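Local coordinates for endo-1,3-beta-glucanase, family GH16 (Zobellia galactanivorans, PDB 5FUI), which binds the marine beta-glucan laminarin through this C-terminal family 6 carbohydrate-binding module of a laminarinase, at residues 16-21 with 34-39; 25-30 with 122-127; 88-93 with 99-104. All coordinates share one frame; numbering follows the deposited sequence.

Contact 1. Residues 16-21 with 34-39; sequences ESYLYS and ENVGYI. With MG (magnesium ion), chain E; APY (2-aminomethyl-pyridine), chain D.
Glu34 and Glu16 meet at a shared magnesium ion. The backbone O of Glu34 binds magnesium at 2.3 Å, and OE1 of Glu16 binds it at 2.4 Å. Glu14, a water and two oxygens of Asn126 complete six ligands. Glu16 folds back to the ion: its CG sits between the backbone N and the carbonyl carbon (chi1 74°), and the chain turns again about the CB-CG bond (chi2 -89°). The two carboxylates stand nearly perpendicular, 81° apart. A second water donates to both Glu16 OE2 and Glu34 OE1, at 2.8 Å each, which probably eases the closeness of like charges. Lys26 also packs on both glutamates. Family 6 modules are beta-sandwiches, and a metal site of this kind, often calcium in relatives, is a known feature of the fold. Asn35 points away from 16-21 and gives ND2 to Glu27 OE2. At Val36 the chain meets 16-21 again. Its CG2 comes to the edge of the Tyr18 ring, in the ring plane, 3.9 Å from CE2. Ser21 CB and Glu16 O lie above opposite faces, each displaced toward the rim. Further on, Tyr38 CD1 lies 3.6 Å from C3 of a bound 2-aminomethyl-pyridine. Ile39, Asn40 and Gly122 share that pocket.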
loop_
_atom_site.group_PDB
_atom_site.type_symbol
_atom_site.label_atom_id
_atom_site.label_comp_id
_atom_site.label_asym_id
_atom_site.label_seq_id
_atom_site.Cartn_x
_atom_site.Cartn_y
_atom_site.Cartn_z
ATOM N N GLU A 16 -2.988 4.457 7.123
ATOM C CA GLU A 16 -4.221 4.594 7.916
ATOM C C GLU A 16 -5.063 5.798 7.429
ATOM O O GLU A 16 -6.106 6.045 7.974
ATOM C CB GLU A 16 -3.876 4.636 9.409
ATOM C CG GLU A 16 -3.249 5.943 9.888
ATOM C CD GLU A 16 -1.728 5.967 9.780
ATOM O OE1 GLU A 16 -1.113 5.179 8.995
ATOM O OE2 GLU A 16 -1.082 6.741 10.526
ATOM N N SER A 17 -4.575 6.560 6.455
ATOM C CA SER A 17 -5.222 7.796 5.966
ATOM C C SER A 17 -6.218 7.554 4.870
ATOM O O SER A 17 -6.685 8.505 4.219
ATOM C CB SER A 17 -4.156 8.819 5.541
ATOM O OG SER A 17 -3.604 8.480 4.264
ATOM N N TYR A 18 -6.591 6.293 4.655
ATOM C CA TYR A 18 -7.528 5.993 3.558
ATOM C C TYR A 18 -8.903 6.692 3.727
ATOM O O TYR A 18 -9.304 6.964 4.888
ATOM C CB TYR A 18 -7.819 4.480 3.461
ATOM C CG TYR A 18 -8.162 3.784 4.753
ATOM C CD1 TYR A 18 -9.459 3.880 5.332
ATOM C CD2 TYR A 18 -7.222 2.983 5.371
ATOM C CE1 TYR A 18 -9.769 3.207 6.542
ATOM C CE2 TYR A 18 -7.496 2.311 6.513
ATOM C CZ TYR A 18 -8.775 2.403 7.088
ATOM O OH TYR A 18 -9.023 1.745 8.274
ATOM N N LEU A 19 -9.555 7.048 2.621
ATOM C CA LEU A 19 -10.951 7.606 2.729
ATOM C C LEU A 19 -11.924 6.471 2.808
ATOM O O LEU A 19 -12.884 6.598 3.549
ATOM C CB LEU A 19 -11.239 8.514 1.553
ATOM C CG LEU A 19 -12.608 9.165 1.455
ATOM C CD1 LEU A 19 -12.783 10.118 2.607
ATOM C CD2 LEU A 19 -12.731 9.940 0.114
ATOM N N TYR A 20 -11.720 5.383 2.040
ATOM C CA TYR A 20 -12.638 4.249 2.110
ATOM C C TYR A 20 -11.810 3.022 2.318
ATOM O O TYR A 20 -10.706 2.968 1.862
ATOM C CB TYR A 20 -13.447 4.083 0.854
ATOM C CG TYR A 20 -14.157 5.384 0.392
ATOM C CD1 TYR A 20 -15.286 5.865 1.029
ATOM C CD2 TYR A 20 -13.661 6.047 -0.716
ATOM C CE1 TYR A 20 -15.918 7.033 0.547
ATOM C CE2 TYR A 20 -14.231 7.169 -1.226
ATOM C CZ TYR A 20 -15.357 7.664 -0.608
ATOM O OH TYR A 20 -15.882 8.827 -1.171
ATOM N N SER A 21 -12.437 2.010 2.913
ATOM C CA SER A 21 -11.787 0.716 3.095
ATOM C C SER A 21 -12.859 -0.372 3.237
ATOM O O SER A 21 -14.098 -0.091 3.467
ATOM C CB SER A 21 -10.913 0.671 4.355
ATOM O OG SER A 21 -11.744 0.812 5.533
ATOM N N GLU A 34 -0.049 4.878 13.356
ATOM C CA GLU A 34 -0.907 3.688 13.206
ATOM C C GLU A 34 -0.413 2.896 12.005
ATOM O O GLU A 34 0.261 3.441 11.098
ATOM C CB GLU A 34 -2.472 4.028 13.088
ATOM C CG GLU A 34 -3.020 4.601 14.362
ATOM C CD GLU A 34 -4.426 5.150 14.072
ATOM O OE1 GLU A 34 -4.544 6.146 13.292
ATOM O OE2 GLU A 34 -5.386 4.547 14.557
ATOM N N ASN A 35 -0.813 1.644 11.965
ATOM C CA ASN A 35 -0.767 0.851 10.745
ATOM C C ASN A 35 -2.088 0.230 10.522
ATOM O O ASN A 35 -2.921 0.175 11.384
ATOM C CB ASN A 35 0.358 -0.227 10.801
ATOM C CG ASN A 35 0.165 -1.285 11.859
ATOM O OD1 ASN A 35 0.666 -1.166 12.964
ATOM N ND2 ASN A 35 -0.525 -2.344 11.535
ATOM N N VAL A 36 -2.307 -0.182 9.290
ATOM C CA VAL A 36 -3.504 -1.028 8.916
ATOM C C VAL A 36 -3.132 -2.463 9.226
ATOM O O VAL A 36 -2.047 -2.989 8.776
ATOM C CB VAL A 36 -3.866 -0.820 7.426
ATOM C CG1 VAL A 36 -5.159 -1.516 7.121
ATOM C CG2 VAL A 36 -4.076 0.662 7.223
ATOM N N GLY A 37 -4.036 -3.142 9.967
ATOM C CA GLY A 37 -3.901 -4.555 10.250
ATOM C C GLY A 37 -5.235 -5.296 10.039
ATOM O O GLY A 37 -6.203 -4.699 9.554
ATOM N N TYR A 38 -5.213 -6.572 10.435
ATOM C CA TYR A 38 -6.387 -7.444 10.319
ATOM C C TYR A 38 -6.916 -7.391 8.860
ATOM O O TYR A 38 -8.118 -7.304 8.562
ATOM C CB TYR A 38 -7.502 -7.045 11.318
ATOM C CG TYR A 38 -6.976 -7.112 12.736
ATOM C CD1 TYR A 38 -6.817 -8.372 13.361
ATOM C CD2 TYR A 38 -6.428 -5.981 13.343
ATOM C CE1 TYR A 38 -6.221 -8.481 14.638
ATOM C CE2 TYR A 38 -5.899 -6.033 14.647
ATOM C CZ TYR A 38 -5.733 -7.302 15.257
ATOM O OH TYR A 38 -5.150 -7.326 16.543
ATOM N N ILE A 39 -5.969 -7.571 7.934
ATOM C CA ILE A 39 -6.230 -7.534 6.514
ATOM C C ILE A 39 -6.451 -8.978 6.045
ATOM O O ILE A 39 -5.684 -9.877 6.344
ATOM C CB ILE A 39 -5.022 -6.890 5.769
ATOM C CG1 ILE A 39 -4.689 -5.504 6.374
ATOM C CG2 ILE A 39 -5.342 -6.832 4.229
ATOM C CD1 ILE A 39 -3.660 -4.735 5.501
HETATM MG MG MG E . 1.174 4.568 9.363
HETATM N N APY D . -4.307 -13.441 12.869
HETATM C CM APY D . -4.553 -11.966 12.811
HETATM C C2 APY D . -5.086 -11.515 11.450
HETATM C C3 APY D . -6.511 -11.345 11.276
HETATM C C4 APY D . -7.023 -10.910 10.025
HETATM C C5 APY D . -5.992 -10.725 9.024
HETATM C C6 APY D . -4.637 -10.922 9.183
HETATM N N1 APY D . -4.171 -11.301 10.403
HETATM O O HOH W 1 -2.346 7.862 12.798
HETATM O O HOH W 2 1.685 6.300 10.850
#

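Contact 2. Residues 25-30 with 122-127; sequences QKEPCS and GWNINW. With MG (magnesium ion), chain E; GOL (glycerol), chain B.
Cys29 and Asn126 form the close-packed end of this contact. The sulfur SG of Cys29 sits over the flat of the Asn126 amide, 3.7 Å from CG. SG is turned anti to its own backbone N (chi1 177°), which carries it across to 122-127. The amide cannot easily turn. Its OD1 binds magnesium at 2.4 Å, the backbone O of the same residue binds the ion too, and ND2 is hydrogen-bonded to Glu31 OE1. The other end is looser. Glu27 OE2 and Asn124 OD1 are both acceptors and stay 3.7 Å apart. A glycerol, probably from the crystallisation liquor, bridges them. Its O2 lies 2.6 Å from Glu27 OE2 and 2.9 Å from Asn124 OD1. Its O1 donates to Glu27 OE1 at 3.0 Å. Asn124 ND2 donates to O3 at 2.6 Å, with an N-H...O angle of 160°. An alanine in place of Glu27 takes away both carboxylate oxygens, and the glycerol would probably be left without its mates on this strand, held by Asn124 alone of the two segments. Strand 25-28 pairs with strand 34-37, whose Val36 shares a backbone hydrogen bond with Ile125 of strand 124-131. Strand 124-131 runs between strands 10-14 and 56-66, and Trp98 of strand 97-107 packs on Cys29, Asn124 and Asn126.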
loop_
_atom_site.group_PDB
_atom_site.type_symbol
_atom_site.label_atom_id
_atom_site.label_comp_id
_atom_site.label_asym_id
_atom_site.label_seq_id
_atom_site.Cartn_x
_atom_site.Cartn_y
_atom_site.Cartn_z
ATOM N N GLN A 25 -8.521 -2.981 9.917
ATOM C CA GLN A 25 -8.648 -2.195 11.132
ATOM C C GLN A 25 -7.335 -1.469 11.372
ATOM O O GLN A 25 -6.269 -1.915 11.021
ATOM C CB GLN A 25 -8.884 -3.094 12.346
ATOM C CG GLN A 25 -10.283 -3.729 12.295
ATOM C CD GLN A 25 -10.550 -4.658 13.416
ATOM O OE1 GLN A 25 -10.186 -4.397 14.551
ATOM N NE2 GLN A 25 -11.139 -5.783 13.091
ATOM N N LYS A 26 -7.420 -0.335 12.030
ATOM C CA LYS A 26 -6.225 0.435 12.454
ATOM C C LYS A 26 -5.709 -0.044 13.824
ATOM O O LYS A 26 -6.507 -0.502 14.690
ATOM C CB LYS A 26 -6.568 1.929 12.603
ATOM C CG LYS A 26 -7.040 2.653 11.343
ATOM C CD LYS A 26 -7.298 4.116 11.675
ATOM C CE LYS A 26 -7.817 4.904 10.502
ATOM N NZ LYS A 26 -8.487 4.007 9.552
ATOM N N GLU A 27 -4.397 0.086 14.035
ATOM C CA GLU A 27 -3.816 -0.325 15.318
ATOM C C GLU A 27 -2.540 0.494 15.520
ATOM O O GLU A 27 -1.968 1.003 14.567
ATOM C CB GLU A 27 -3.520 -1.826 15.384
ATOM C CG GLU A 27 -2.490 -2.246 14.334
ATOM C CD GLU A 27 -2.112 -3.691 14.432
ATOM O OE1 GLU A 27 -2.183 -4.278 15.542
ATOM O OE2 GLU A 27 -1.669 -4.287 13.415
ATOM N N PRO A 28 -2.106 0.706 16.785
ATOM C CA PRO A 28 -0.867 1.454 16.999
ATOM C C PRO A 28 0.315 0.712 16.369
ATOM O O PRO A 28 0.386 -0.495 16.441
ATOM C CB PRO A 28 -0.730 1.504 18.545
ATOM C CG PRO A 28 -1.937 0.861 19.079
ATOM C CD PRO A 28 -2.758 0.286 18.024
ATOM N N CYS A 29 1.198 1.484 15.750
ATOM C CA CYS A 29 2.302 0.874 14.990
ATOM C C CYS A 29 3.603 1.107 15.852
ATOM O O CYS A 29 3.806 2.220 16.381
ATOM C CB CYS A 29 2.386 1.597 13.640
ATOM S SG CYS A 29 3.746 1.045 12.604
ATOM N N SER A 30 4.473 0.128 15.831
ATOM C CA SER A 30 5.767 0.218 16.537
ATOM C C SER A 30 6.664 1.292 15.998
ATOM O O SER A 30 7.576 1.725 16.696
ATOM C CB SER A 30 6.514 -1.133 16.508
ATOM O OG SER A 30 6.899 -1.468 15.164
ATOM N N GLY A 122 -3.317 -11.374 5.734
ATOM C CA GLY A 122 -2.273 -11.747 6.706
ATOM C C GLY A 122 -1.035 -10.869 6.657
ATOM O O GLY A 122 0.016 -11.319 7.022
ATOM N N TRP A 123 -1.192 -9.630 6.242
ATOM C CA TRP A 123 -0.111 -8.648 6.157
ATOM C C TRP A 123 -0.592 -7.336 6.717
ATOM O O TRP A 123 -1.830 -7.082 6.831
ATOM C CB TRP A 123 0.413 -8.483 4.693
ATOM C CG TRP A 123 -0.705 -8.110 3.714
ATOM C CD1 TRP A 123 -1.628 -8.982 3.171
ATOM C CD2 TRP A 123 -1.044 -6.773 3.215
ATOM N NE1 TRP A 123 -2.489 -8.305 2.302
ATOM C CE2 TRP A 123 -2.176 -6.941 2.348
ATOM C CE3 TRP A 123 -0.524 -5.472 3.407
ATOM C CZ2 TRP A 123 -2.771 -5.866 1.702
ATOM C CZ3 TRP A 123 -1.116 -4.404 2.682
ATOM C CH2 TRP A 123 -2.222 -4.622 1.868
ATOM N N ASN A 124 0.409 -6.542 7.186
ATOM C CA ASN A 124 0.126 -5.183 7.756
ATOM C C ASN A 124 0.790 -4.137 6.886
ATOM O O ASN A 124 1.838 -4.467 6.210
ATOM C CB ASN A 124 0.693 -5.041 9.148
ATOM C CG ASN A 124 -0.005 -5.908 10.210
ATOM O OD1 ASN A 124 0.625 -6.178 11.278
ATOM N ND2 ASN A 124 -1.186 -6.371 9.957
ATOM N N ILE A 125 0.311 -2.891 6.887
ATOM C CA ILE A 125 1.027 -1.835 6.183
ATOM C C ILE A 125 0.985 -0.518 6.972
ATOM O O ILE A 125 -0.061 -0.134 7.494
ATOM C CB ILE A 125 0.452 -1.682 4.739
ATOM C CG1 ILE A 125 1.183 -0.540 4.049
ATOM C CG2 ILE A 125 -1.118 -1.433 4.784
ATOM C CD1 ILE A 125 0.979 -0.554 2.527
ATOM N N ASN A 126 2.136 0.139 7.014
ATOM C CA ASN A 126 2.342 1.352 7.784
ATOM C C ASN A 126 2.162 2.615 6.875
ATOM O O ASN A 126 1.392 3.554 7.220
ATOM C CB ASN A 126 3.750 1.343 8.446
ATOM C CG ASN A 126 4.058 2.573 9.276
ATOM O OD1 ASN A 126 3.205 3.382 9.564
ATOM N ND2 ASN A 126 5.335 2.698 9.692
ATOM N N TRP A 127 2.813 2.593 5.703
ATOM C CA TRP A 127 2.747 3.736 4.800
ATOM C C TRP A 127 3.166 3.269 3.410
ATOM O O TRP A 127 3.653 2.173 3.200
ATOM C CB TRP A 127 3.653 4.946 5.275
ATOM C CG TRP A 127 5.036 4.639 5.710
ATOM C CD1 TRP A 127 5.531 4.685 7.023
ATOM C CD2 TRP A 127 6.162 4.263 4.856
ATOM N NE1 TRP A 127 6.900 4.347 7.023
ATOM C CE2 TRP A 127 7.329 4.107 5.753
ATOM C CE3 TRP A 127 6.347 4.066 3.449
ATOM C CZ2 TRP A 127 8.597 3.817 5.276
ATOM C CZ3 TRP A 127 7.645 3.702 3.016
ATOM C CH2 TRP A 127 8.716 3.562 3.899
HETATM MG MG MG E . 1.174 4.568 9.363
HETATM C C1 GOL B . -1.856 -8.333 15.023
HETATM O O1 GOL B . -1.798 -7.173 15.971
HETATM C C2 GOL B . -2.259 -7.639 13.726
HETATM O O2 GOL B . -1.133 -6.801 13.435
HETATM C C3 GOL B . -2.568 -8.601 12.599
HETATM O O3 GOL B . -2.852 -7.870 11.366
HETATM O O HOH W 2 1.685 6.300 10.850
#

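Contact 3. Residues 88-93 with 99-104; sequences SVPNTG and TTVSQT
Pro90 and Val101 lie alongside each other, with their side chains running in opposite directions. The CD atom of the proline ring is 3.6 Å from CG1 of Val101, and its CG is 3.9 Å from the same methyl. This methyl is anti to the carbonyl carbon of Val101 (chi1 -64°), and it is the branch that does the touching. Thr99 meets Pro90 at a slant, its CG2 standing 4.1 Å from the proline CD. Thr92 meets Thr99 at an angle, methyl against methyl, with the two CG2 atoms 3.5 Å apart. The contact is therefore apolar even though two of its four main residues are threonines. The hydroxyl OG1 of Thr92 has Asn97 O and Ser66 O within hydrogen-bonding reach, and its single proton can serve one of them at a time. Residues 88-93 start at the last residue of strand 82-88, an outer strand of the five-stranded sheet, and run on into the loop. Residues 99-104 belong to strand 97-107, an outer strand of the four-stranded sheet. The loop thus passes from one sheet of the beta-sandwich to the other and folds against the strand it leads into. Within the loop, Asn91 forms an Asx turn. Its OD1 accepts from Gly93 N at 2.8 Å, the donor lying in the carbonyl plane, while ND2 is hydrogen-bonded to Asp69 OD1. At the start of the segment the backbone O of Ser88 is a looser neighbour, 4.0 Å from Val101 CG1. Strand 56-66 pairs with strand 97-107 along its edge, through backbone hydrogen bonds of Thr99 with Val64 and Val101 with Tyr62.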
loop_
_atom_site.group_PDB
_atom_site.type_symbol
_atom_site.label_atom_id
_atom_site.label_comp_id
_atom_site.label_asym_id
_atom_site.label_seq_id
_atom_site.Cartn_x
_atom_site.Cartn_y
_atom_site.Cartn_z
ATOM N N SER A 88 4.244 -8.876 -3.199
ATOM C CA SER A 88 4.256 -9.925 -2.179
ATOM C C SER A 88 4.856 -9.365 -0.886
ATOM O O SER A 88 5.900 -8.651 -0.903
ATOM C CB SER A 88 5.200 -11.038 -2.666
ATOM O OG SER A 88 4.578 -11.636 -3.783
ATOM N N VAL A 89 4.275 -9.715 0.266
ATOM C CA VAL A 89 4.768 -9.228 1.561
ATOM C C VAL A 89 5.625 -10.390 2.130
ATOM O O VAL A 89 5.139 -11.513 2.354
ATOM C CB VAL A 89 3.586 -8.938 2.542
ATOM C CG1 VAL A 89 4.152 -8.520 3.874
ATOM C CG2 VAL A 89 2.697 -7.815 1.958
ATOM N N PRO A 90 6.940 -10.117 2.419
ATOM C CA PRO A 90 7.772 -11.128 3.033
ATOM C C PRO A 90 7.227 -11.545 4.375
ATOM O O PRO A 90 6.590 -10.757 5.076
ATOM C CB PRO A 90 9.150 -10.414 3.216
ATOM C CG PRO A 90 9.094 -9.368 2.066
ATOM C CD PRO A 90 7.681 -8.868 2.107
ATOM N N ASN A 91 7.549 -12.773 4.748
ATOM C CA ASN A 91 7.349 -13.197 6.153
ATOM C C ASN A 91 8.494 -12.599 6.996
ATOM O O ASN A 91 9.678 -13.040 6.948
ATOM C CB ASN A 91 7.334 -14.695 6.261
ATOM C CG ASN A 91 7.015 -15.140 7.670
ATOM O OD1 ASN A 91 7.193 -14.416 8.635
ATOM N ND2 ASN A 91 6.502 -16.423 7.788
ATOM N N THR A 92 8.226 -11.463 7.607
ATOM C CA THR A 92 9.241 -10.741 8.379
ATOM C C THR A 92 9.301 -11.272 9.806
ATOM O O THR A 92 10.111 -10.783 10.601
ATOM C CB THR A 92 8.879 -9.235 8.463
ATOM O OG1 THR A 92 7.609 -9.118 9.149
ATOM C CG2 THR A 92 8.762 -8.608 7.027
ATOM N N GLY A 93 8.474 -12.345 10.053
ATOM C CA GLY A 93 8.503 -13.029 11.377
ATOM C C GLY A 93 7.827 -12.302 12.508
ATOM O O GLY A 93 8.005 -12.718 13.665
ATOM N N THR A 99 9.379 -4.032 6.963
ATOM C CA THR A 99 10.327 -4.029 5.862
ATOM C C THR A 99 9.730 -3.217 4.714
ATOM O O THR A 99 8.500 -2.996 4.698
ATOM C CB THR A 99 10.672 -5.512 5.438
ATOM O OG1 THR A 99 11.872 -5.427 4.649
ATOM C CG2 THR A 99 9.500 -6.132 4.612
ATOM N N THR A 100 10.558 -2.769 3.794
ATOM C CA THR A 100 10.041 -1.983 2.673
ATOM C C THR A 100 10.187 -2.704 1.348
ATOM O O THR A 100 11.300 -3.079 0.936
ATOM C CB THR A 100 10.804 -0.650 2.592
ATOM O OG1 THR A 100 10.670 0.042 3.863
ATOM C CG2 THR A 100 10.159 0.280 1.535
ATOM N N VAL A 101 9.033 -3.015 0.734
ATOM C CA VAL A 101 9.060 -3.589 -0.622
ATOM C C VAL A 101 8.678 -2.482 -1.600
ATOM O O VAL A 101 8.170 -1.414 -1.222
ATOM C CB VAL A 101 8.113 -4.832 -0.742
ATOM C CG1 VAL A 101 8.626 -5.970 0.206
ATOM C CG2 VAL A 101 6.632 -4.413 -0.452
ATOM N N SER A 102 8.858 -2.767 -2.881
ATOM C CA SER A 102 8.584 -1.712 -3.877
ATOM C C SER A 102 8.158 -2.262 -5.219
ATOM O O SER A 102 8.338 -3.431 -5.523
ATOM C CB SER A 102 9.769 -0.782 -4.041
ATOM O OG SER A 102 10.864 -1.499 -4.702
ATOM N N GLN A 103 7.636 -1.359 -6.037
ATOM C CA GLN A 103 7.450 -1.608 -7.456
ATOM C C GLN A 103 7.892 -0.353 -8.199
ATOM O O GLN A 103 7.843 0.728 -7.647
ATOM C CB GLN A 103 5.977 -1.929 -7.723
ATOM C CG GLN A 103 5.043 -0.748 -7.445
ATOM C CD GLN A 103 3.553 -1.066 -7.467
ATOM O OE1 GLN A 103 2.795 -0.254 -6.979
ATOM N NE2 GLN A 103 3.131 -2.158 -8.044
ATOM N N THR A 104 8.344 -0.550 -9.430
ATOM C CA THR A 104 8.704 0.573 -10.321
ATOM C C THR A 104 7.769 0.563 -11.489
ATOM O O THR A 104 7.731 -0.453 -12.239
ATOM C CB THR A 104 10.183 0.486 -10.766
ATOM O OG1 THR A 104 11.046 0.535 -9.625
ATOM C CG2 THR A 104 10.582 1.642 -11.637
#

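In the fold
Contacts 1 and 2 share one magnesium site and the water bound to it. Their centres are about 7 Å apart, and their segments alternate along the chain. Gly37 N and Gln25 O, 2.8 Å apart, probably hydrogen-bond, as do Ile39 O and Gly122 N at 2.9 Å. The second pair joins residues of the same 2-aminomethyl-pyridine pocket. Contact 3 is further off: its centre is about 14 Å from that of contact 2 and about 17 Å from that of contact 1. It touches contact 2 where Trp123 CB packs 3.6 Å from Val89 CG2. Its Thr92 side chain is about 12 Å from a bound 2-aminomethyl-pyridine.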